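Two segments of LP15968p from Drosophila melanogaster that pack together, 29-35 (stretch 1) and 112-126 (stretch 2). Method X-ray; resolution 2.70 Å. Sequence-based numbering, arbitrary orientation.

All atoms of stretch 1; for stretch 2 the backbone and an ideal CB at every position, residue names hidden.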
ATOM      1  N   LYS A  29     -22.017 -19.168  -4.882  1.00 54.13           N
ATOM      2  CA  LYS A  29     -21.041 -18.097  -5.063  1.00 81.05           C
ATOM      3  C   LYS A  29     -20.474 -17.559  -3.733  1.00 94.14           C
ATOM      4  O   LYS A  29     -20.344 -18.295  -2.749  1.00 88.11           O
ATOM      5  CB  LYS A  29     -21.643 -16.952  -5.891  1.00 91.72           C
ATOM      6  CG  LYS A  29     -20.631 -16.195  -6.759  1.00 92.64           C
ATOM      7  CD  LYS A  29     -21.172 -14.840  -7.202  1.00 91.32           C
ATOM      8  CE  LYS A  29     -20.256 -14.180  -8.223  1.00 78.94           C
ATOM      9  NZ  LYS A  29     -20.533 -12.720  -8.360  1.00 67.13           N
ATOM     10  N   GLU A  30     -20.163 -16.264  -3.722  1.00102.97           N
ATOM     11  CA  GLU A  30     -19.382 -15.613  -2.660  1.00 96.96           C
ATOM     12  C   GLU A  30     -19.966 -15.646  -1.231  1.00 73.70           C
ATOM     13  O   GLU A  30     -21.157 -15.433  -1.013  1.00 56.77           O
ATOM     14  CB  GLU A  30     -19.101 -14.158  -3.061  1.00 97.20           C
ATOM     15  CG  GLU A  30     -18.614 -13.987  -4.493  1.00106.98           C
ATOM     16  CD  GLU A  30     -18.679 -12.540  -4.964  1.00117.21           C
ATOM     17  OE1 GLU A  30     -19.795 -11.970  -4.983  1.00107.80           O
ATOM     18  OE2 GLU A  30     -17.616 -11.977  -5.319  1.00125.80           O
ATOM     19  N   ASP A  31     -19.100 -15.893  -0.257  1.00 58.02           N
ATOM     20  CA  ASP A  31     -19.474 -15.773   1.142  1.00 51.73           C
ATOM     21  C   ASP A  31     -19.148 -14.357   1.643  1.00 68.59           C
ATOM     22  O   ASP A  31     -18.058 -14.096   2.159  1.00 70.63           O
ATOM     23  CB  ASP A  31     -18.743 -16.835   1.964  1.00 43.72           C
ATOM     24  CG  ASP A  31     -18.845 -16.595   3.455  1.00 56.30           C
ATOM     25  OD1 ASP A  31     -18.145 -17.298   4.224  1.00 56.07           O
ATOM     26  OD2 ASP A  31     -19.618 -15.700   3.858  1.00 56.06           O
ATOM     27  N   GLU A  32     -20.099 -13.443   1.475  1.00 68.27           N
ATOM     28  CA  GLU A  32     -19.954 -12.065   1.937  1.00 58.20           C
ATOM     29  C   GLU A  32     -20.874 -11.782   3.137  1.00 68.45           C
ATOM     30  O   GLU A  32     -21.519 -10.727   3.209  1.00 63.88           O
ATOM     31  CB  GLU A  32     -20.306 -11.093   0.812  1.00 50.23           C
ATOM     32  CG  GLU A  32     -19.405 -11.156  -0.403  1.00 58.85           C
ATOM     33  CD  GLU A  32     -19.860 -10.198  -1.498  1.00 73.27           C
ATOM     34  OE1 GLU A  32     -19.308  -9.078  -1.566  1.00 58.08           O
ATOM     35  OE2 GLU A  32     -20.773 -10.559  -2.279  1.00 82.28           O
ATOM     36  N   SER A  33     -20.939 -12.727   4.070  1.00 59.55           N
ATOM     37  CA  SER A  33     -21.838 -12.608   5.213  1.00 61.11           C
ATOM     38  C   SER A  33     -21.505 -11.391   6.077  1.00 66.61           C
ATOM     39  O   SER A  33     -22.389 -10.808   6.729  1.00 47.76           O
ATOM     40  CB  SER A  33     -21.790 -13.881   6.061  1.00 51.86           C
ATOM     41  OG  SER A  33     -20.526 -14.038   6.681  1.00 62.55           O
ATOM     42  N   PHE A  34     -20.230 -11.009   6.068  1.00 61.05           N
ATOM     43  CA  PHE A  34     -19.754  -9.892   6.876  1.00 49.38           C
ATOM     44  C   PHE A  34     -20.558  -8.606   6.682  1.00 57.13           C
ATOM     45  O   PHE A  34     -20.299  -7.607   7.345  1.00 78.83           O
ATOM     46  CB  PHE A  34     -18.244  -9.647   6.670  1.00 51.23           C
ATOM     47  CG  PHE A  34     -17.807  -9.526   5.218  1.00 49.72           C
ATOM     48  CD1 PHE A  34     -17.898  -8.317   4.539  1.00 46.82           C
ATOM     49  CD2 PHE A  34     -17.256 -10.611   4.550  1.00 56.93           C
ATOM     50  CE1 PHE A  34     -17.479  -8.205   3.219  1.00 52.52           C
ATOM     51  CE2 PHE A  34     -16.832 -10.506   3.224  1.00 46.89           C
ATOM     52  CZ  PHE A  34     -16.941  -9.305   2.561  1.00 43.95           C
ATOM     53  N   LEU A  35     -21.546  -8.643   5.793  1.00 62.94           N
ATOM     54  CA  LEU A  35     -22.380  -7.477   5.520  1.00 80.51           C
ATOM     55  C   LEU A  35     -23.709  -7.484   6.289  1.00 94.04           C
ATOM     56  O   LEU A  35     -24.431  -6.487   6.291  1.00107.90           O
ATOM     57  CB  LEU A  35     -22.678  -7.394   4.023  1.00 84.39           C
ATOM     58  CG  LEU A  35     -21.505  -7.652   3.080  1.00 83.00           C
ATOM     59  CD1 LEU A  35     -22.015  -7.873   1.656  1.00 81.84           C
ATOM     60  CD2 LEU A  35     -20.482  -6.515   3.149  1.00 76.65           C
ATOM     61  N   UNK A 112     -11.251  -4.334   6.950  1.00 40.22           N
ATOM     62  CA  UNK A 112     -11.803  -5.356   7.816  1.00 33.21           C
ATOM     63  C   UNK A 112     -12.600  -6.320   6.959  1.00 39.32           C
ATOM     64  O   UNK A 112     -12.461  -7.539   7.079  1.00 44.56           O
ATOM     65  CB  UNK A 112     -12.670  -4.746   8.920  1.00 33.21           C
ATOM     66  N   UNK A 113     -13.418  -5.762   6.072  1.00 37.55           N
ATOM     67  CA  UNK A 113     -14.142  -6.544   5.067  1.00 42.50           C
ATOM     68  C   UNK A 113     -13.234  -7.395   4.153  1.00 40.48           C
ATOM     69  O   UNK A 113     -13.498  -8.572   3.921  1.00 41.11           O
ATOM     70  CB  UNK A 113     -14.976  -5.595   4.203  1.00 42.50           C
ATOM     71  N   UNK A 114     -12.177  -6.795   3.620  1.00 29.49           N
ATOM     72  CA  UNK A 114     -11.265  -7.528   2.750  1.00 37.76           C
ATOM     73  C   UNK A 114     -10.709  -8.786   3.434  1.00 38.25           C
ATOM     74  O   UNK A 114     -10.787  -9.874   2.881  1.00 44.27           O
ATOM     75  CB  UNK A 114     -10.115  -6.617   2.316  1.00 37.76           C
ATOM     76  N   UNK A 115     -10.165  -8.625   4.637  1.00 28.33           N
ATOM     77  CA  UNK A 115      -9.602  -9.727   5.410  1.00 31.88           C
ATOM     78  C   UNK A 115     -10.530 -10.931   5.398  1.00 41.12           C
ATOM     79  O   UNK A 115     -10.165 -12.015   4.939  1.00 47.79           O
ATOM     80  CB  UNK A 115      -9.330  -9.287   6.850  1.00 31.88           C
ATOM     81  N   UNK A 116     -11.735 -10.735   5.919  1.00 38.48           N
ATOM     82  CA  UNK A 116     -12.737 -11.781   5.930  1.00 31.76           C
ATOM     83  C   UNK A 116     -13.006 -12.304   4.521  1.00 36.26           C
ATOM     84  O   UNK A 116     -12.990 -13.515   4.290  1.00 42.64           O
ATOM     85  CB  UNK A 116     -14.032 -11.264   6.561  1.00 31.76           C
ATOM     86  N   UNK A 117     -13.240 -11.381   3.588  1.00 27.35           N
ATOM     87  CA  UNK A 117     -13.545 -11.719   2.200  1.00 25.52           C
ATOM     88  C   UNK A 117     -12.514 -12.659   1.578  1.00 33.88           C
ATOM     89  O   UNK A 117     -12.839 -13.738   1.083  1.00 41.79           O
ATOM     90  CB  UNK A 117     -13.639 -10.440   1.366  1.00 25.52           C
ATOM     91  N   UNK A 118     -11.260 -12.245   1.601  1.00 29.39           N
ATOM     92  CA  UNK A 118     -10.188 -13.060   1.066  1.00 35.02           C
ATOM     93  C   UNK A 118     -10.147 -14.432   1.710  1.00 43.59           C
ATOM     94  O   UNK A 118     -10.172 -15.448   1.026  1.00 53.64           O
ATOM     95  CB  UNK A 118      -8.844 -12.354   1.255  1.00 35.02           C
ATOM     96  N   UNK A 119     -10.069 -14.465   3.030  1.00 42.26           N
ATOM     97  CA  UNK A 119      -9.942 -15.738   3.719  1.00 47.95           C
ATOM     98  C   UNK A 119     -11.108 -16.664   3.442  1.00 47.04           C
ATOM     99  O   UNK A 119     -10.907 -17.793   3.000  1.00 49.75           O
ATOM    100  CB  UNK A 119      -9.814 -15.508   5.226  1.00 47.95           C
ATOM    101  N   UNK A 120     -12.322 -16.179   3.688  1.00 43.80           N
ATOM    102  CA  UNK A 120     -13.515 -17.004   3.572  1.00 39.95           C
ATOM    103  C   UNK A 120     -13.905 -17.367   2.145  1.00 42.96           C
ATOM    104  O   UNK A 120     -14.815 -18.172   1.931  1.00 43.59           O
ATOM    105  CB  UNK A 120     -14.688 -16.283   4.238  1.00 39.95           C
ATOM    106  N   UNK A 121     -13.216 -16.788   1.165  1.00 41.16           N
ATOM    107  CA  UNK A 121     -13.525 -17.075  -0.225  1.00 44.33           C
ATOM    108  C   UNK A 121     -12.390 -17.660  -1.060  1.00 44.65           C
ATOM    109  O   UNK A 121     -12.645 -18.270  -2.100  1.00 45.90           O
ATOM    110  CB  UNK A 121     -14.005 -15.785  -0.893  1.00 44.33           C
ATOM    111  N   UNK A 122     -11.155 -17.489  -0.596  1.00 28.20           N
ATOM    112  CA  UNK A 122      -9.964 -17.884  -1.358  1.00 42.88           C
ATOM    113  C   UNK A 122      -9.938 -19.352  -1.826  1.00 50.21           C
ATOM    114  O   UNK A 122      -9.352 -19.666  -2.864  1.00 51.27           O
ATOM    115  CB  UNK A 122      -8.724 -17.621  -0.502  1.00 42.88           C
ATOM    116  N   UNK A 123     -10.551 -20.254  -1.071  1.00 49.11           N
ATOM    117  CA  UNK A 123     -10.617 -21.641  -1.525  1.00 57.40           C
ATOM    118  C   UNK A 123     -11.800 -21.899  -2.467  1.00 54.13           C
ATOM    119  O   UNK A 123     -11.786 -22.866  -3.226  1.00 46.41           O
ATOM    120  CB  UNK A 123     -10.709 -22.575  -0.316  1.00 57.40           C
ATOM    121  N   UNK A 124     -12.808 -21.027  -2.420  1.00 52.96           N
ATOM    122  CA  UNK A 124     -14.018 -21.204  -3.223  1.00 54.30           C
ATOM    123  C   UNK A 124     -13.918 -20.497  -4.559  1.00 49.14           C
ATOM    124  O   UNK A 124     -14.375 -21.014  -5.580  1.00 49.93           O
ATOM    125  CB  UNK A 124     -15.242 -20.692  -2.460  1.00 54.30           C
ATOM    126  N   UNK A 125     -13.339 -19.304  -4.544  1.00 40.49           N
ATOM    127  CA  UNK A 125     -13.217 -18.514  -5.763  1.00 47.47           C
ATOM    128  C   UNK A 125     -11.789 -18.512  -6.331  1.00 57.30           C
ATOM    129  O   UNK A 125     -10.863 -17.991  -5.702  1.00 60.89           O
ATOM    130  CB  UNK A 125     -13.665 -17.077  -5.488  1.00 47.47           C
ATOM    131  N   UNK A 126     -11.637 -19.080  -7.531  1.00 73.62           N
ATOM    132  CA  UNK A 126     -10.333 -19.288  -8.185  1.00 68.62           C
ATOM    133  C   UNK A 126      -9.441 -18.038  -8.249  1.00 57.22           C
ATOM    134  O   UNK A 126      -8.323 -18.049  -7.742  1.00 42.51           O
ATOM    135  CB  UNK A 126     -10.563 -19.801  -9.608  1.00 68.62           C
TER

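Stretch 2 enters as a helix already under way at 112, and stretch 1 lies along one side of it, so positions three or four residues apart take most of the contact.

At position 112 the ideal CB has nothing of stretch 1 within 5.5 Å, so the neighbouring segment sets no demand; it is Val112. Position 113 differs: its CB points sideways, yet lies 3.7 Å from Phe34 CE1. An apolar or aromatic side chain would suit. It is Tyr113, whose CD2 lies 3.4 Å from Phe34 CD1; the ring planes are inclined by 27° but slid apart, barely overlapping.

Positions 114 and 115 offer their CB atoms no partner in stretch 1; they are Met114 and Ala115.

At 116 the CB points toward stretch 1, 3.9 Å from Phe34 CD2. Aliphatic groups would fit, as would a longer chain with a polar end. Gln116 combines the two: its CB lies beside the Phe34 ring, its OE1 approaches Phe34 CB at 3.2 Å, and its NE2 donates to Val112 O at 3.1 Å.

Position 117 has its CB 3.7 Å from Phe34 CZ, while the carboxylate of Glu30 lies farther along. A long side chain, apolar at its base and able to donate at its tip, meets both. Tyr117 does so: its CB packs on Phe34, the ring edge meets Glu32 CG, and its OH donates to Glu30 OE2 at 2.9 Å.

At 118 and 119 nothing of stretch 1 is near the ideal CB; they are Leu118 and Leu119. At 120 an ideal CB would point toward stretch 1, but would be crowded by Gln116 O at 3.2 Å. A residue without a CB avoids this, and Gly120 is found.

At 121 the CB points toward the backbone N and O of Asp31, which no hydrogen bond within stretch 1 uses, inviting a side chain that both donates and accepts, such as asparagine or glutamine. Asn121 accepts from Asp31 N through OD1 at 2.8 Å and donates from ND2 to Asp31 O at 3.0 Å.

At 122 and 123 stretch 1 is out of reach, so many side chains would do; they are His122 and Glu123. Position 124 points toward stretch 1, but only a long chain can arrive; a basic one suits nearby Asp31. Arg124 brings NH2 within 3.6 Å of Lys29 O, without a salt bridge to Asp31. At 125 the CB points toward stretch 1 from a distance, so a medium or long apolar chain could reach Glu30; Ile125 does, with CD1 4.4 Å from Glu30 CA. Position 126 is unconstrained by stretch 1; it is Ser126.

Stretch 2 (112-126) VYMAQYLLGNHERIS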
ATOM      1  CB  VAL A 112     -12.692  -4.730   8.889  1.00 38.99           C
ATOM      2  CG1 VAL A 112     -13.651  -5.758   9.448  1.00 18.39           C
ATOM      3  CG2 VAL A 112     -11.818  -4.123   9.994  1.00 40.05           C
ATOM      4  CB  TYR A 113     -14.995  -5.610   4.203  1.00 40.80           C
ATOM      5  CG  TYR A 113     -16.161  -4.968   4.929  1.00 51.38           C
ATOM      6  CD1 TYR A 113     -16.760  -3.809   4.437  1.00 54.92           C
ATOM      7  CD2 TYR A 113     -16.673  -5.524   6.098  1.00 57.63           C
ATOM      8  CE1 TYR A 113     -17.837  -3.219   5.092  1.00 48.02           C
ATOM      9  CE2 TYR A 113     -17.748  -4.944   6.761  1.00 48.47           C
ATOM     10  CZ  TYR A 113     -18.319  -3.792   6.253  1.00 47.72           C
ATOM     11  OH  TYR A 113     -19.376  -3.212   6.908  1.00 53.72           O
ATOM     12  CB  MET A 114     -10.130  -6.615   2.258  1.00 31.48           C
ATOM     13  CG  MET A 114      -9.095  -7.306   1.347  1.00 29.06           C
ATOM     14  SD  MET A 114      -9.750  -7.924  -0.236  1.00 40.19           S
ATOM     15  CE  MET A 114     -10.477  -6.404  -0.852  1.00 62.52           C
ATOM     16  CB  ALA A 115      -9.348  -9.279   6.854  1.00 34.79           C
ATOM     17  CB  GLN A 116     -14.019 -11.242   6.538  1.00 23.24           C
ATOM     18  CG  GLN A 116     -13.892 -10.815   7.999  1.00 28.06           C
ATOM     19  CD  GLN A 116     -15.127 -10.046   8.485  1.00 37.80           C
ATOM     20  OE1 GLN A 116     -16.131 -10.637   8.904  1.00 34.32           O
ATOM     21  NE2 GLN A 116     -15.061  -8.722   8.405  1.00 34.91           N
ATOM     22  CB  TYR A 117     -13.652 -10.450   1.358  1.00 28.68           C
ATOM     23  CG  TYR A 117     -14.037 -10.713  -0.077  1.00 25.31           C
ATOM     24  CD1 TYR A 117     -15.365 -10.888  -0.436  1.00 33.72           C
ATOM     25  CD2 TYR A 117     -13.074 -10.796  -1.071  1.00 32.09           C
ATOM     26  CE1 TYR A 117     -15.730 -11.139  -1.745  1.00 39.02           C
ATOM     27  CE2 TYR A 117     -13.422 -11.046  -2.394  1.00 37.83           C
ATOM     28  CZ  TYR A 117     -14.755 -11.217  -2.723  1.00 41.57           C
ATOM     29  OH  TYR A 117     -15.115 -11.470  -4.023  1.00 35.04           O
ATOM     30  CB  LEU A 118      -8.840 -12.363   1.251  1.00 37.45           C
ATOM     31  CG  LEU A 118      -8.620 -11.231   0.256  1.00 41.95           C
ATOM     32  CD1 LEU A 118      -7.304 -10.517   0.522  1.00 48.32           C
ATOM     33  CD2 LEU A 118      -8.684 -11.779  -1.169  1.00 44.67           C
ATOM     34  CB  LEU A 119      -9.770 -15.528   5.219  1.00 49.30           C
ATOM     35  CG  LEU A 119      -8.339 -15.157   5.594  1.00 43.62           C
ATOM     36  CD1 LEU A 119      -8.244 -14.804   7.082  1.00 44.84           C
ATOM     37  CD2 LEU A 119      -7.395 -16.301   5.211  1.00 29.91           C
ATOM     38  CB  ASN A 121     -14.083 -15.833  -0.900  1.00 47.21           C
ATOM     39  CG  ASN A 121     -15.499 -15.548  -0.476  1.00 52.22           C
ATOM     40  OD1 ASN A 121     -16.453 -16.093  -1.039  1.00 50.98           O
ATOM     41  ND2 ASN A 121     -15.651 -14.693   0.528  1.00 57.38           N
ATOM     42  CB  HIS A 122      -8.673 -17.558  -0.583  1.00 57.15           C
ATOM     43  CG  HIS A 122      -8.218 -18.656   0.330  1.00 63.93           C
ATOM     44  ND1 HIS A 122      -8.610 -18.736   1.649  1.00 68.75           N
ATOM     45  CD2 HIS A 122      -7.407 -19.720   0.112  1.00 55.31           C
ATOM     46  CE1 HIS A 122      -8.060 -19.803   2.205  1.00 68.79           C
ATOM     47  NE2 HIS A 122      -7.327 -20.417   1.294  1.00 58.48           N
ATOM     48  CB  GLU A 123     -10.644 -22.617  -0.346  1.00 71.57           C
ATOM     49  CG  GLU A 123      -9.334 -22.685   0.429  1.00 91.32           C
ATOM     50  CD  GLU A 123      -9.212 -23.941   1.281  1.00107.68           C
ATOM     51  OE1 GLU A 123     -10.253 -24.544   1.624  1.00113.09           O
ATOM     52  OE2 GLU A 123      -8.068 -24.328   1.609  1.00114.25           O
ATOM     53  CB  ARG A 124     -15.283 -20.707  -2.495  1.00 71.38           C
ATOM     54  CG  ARG A 124     -15.073 -20.008  -1.149  1.00 76.85           C
ATOM     55  CD  ARG A 124     -16.316 -19.208  -0.741  1.00 78.61           C
ATOM     56  NE  ARG A 124     -17.569 -19.884  -1.086  1.00 84.93           N
ATOM     57  CZ  ARG A 124     -18.385 -20.467  -0.205  1.00 92.79           C
ATOM     58  NH1 ARG A 124     -18.089 -20.457   1.091  1.00 95.54           N
ATOM     59  NH2 ARG A 124     -19.505 -21.059  -0.615  1.00 88.30           N
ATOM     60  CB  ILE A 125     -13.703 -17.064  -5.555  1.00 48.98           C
ATOM     61  CG1 ILE A 125     -15.234 -16.999  -5.545  1.00 54.18           C
ATOM     62  CG2 ILE A 125     -13.156 -16.168  -6.656  1.00 48.69           C
ATOM     63  CD1 ILE A 125     -15.893 -17.753  -4.403  1.00 57.86           C
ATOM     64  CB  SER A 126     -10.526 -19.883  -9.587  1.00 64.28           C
ATOM     65  OG  SER A 126      -9.404 -20.655  -9.976  1.00 66.28           O
TER
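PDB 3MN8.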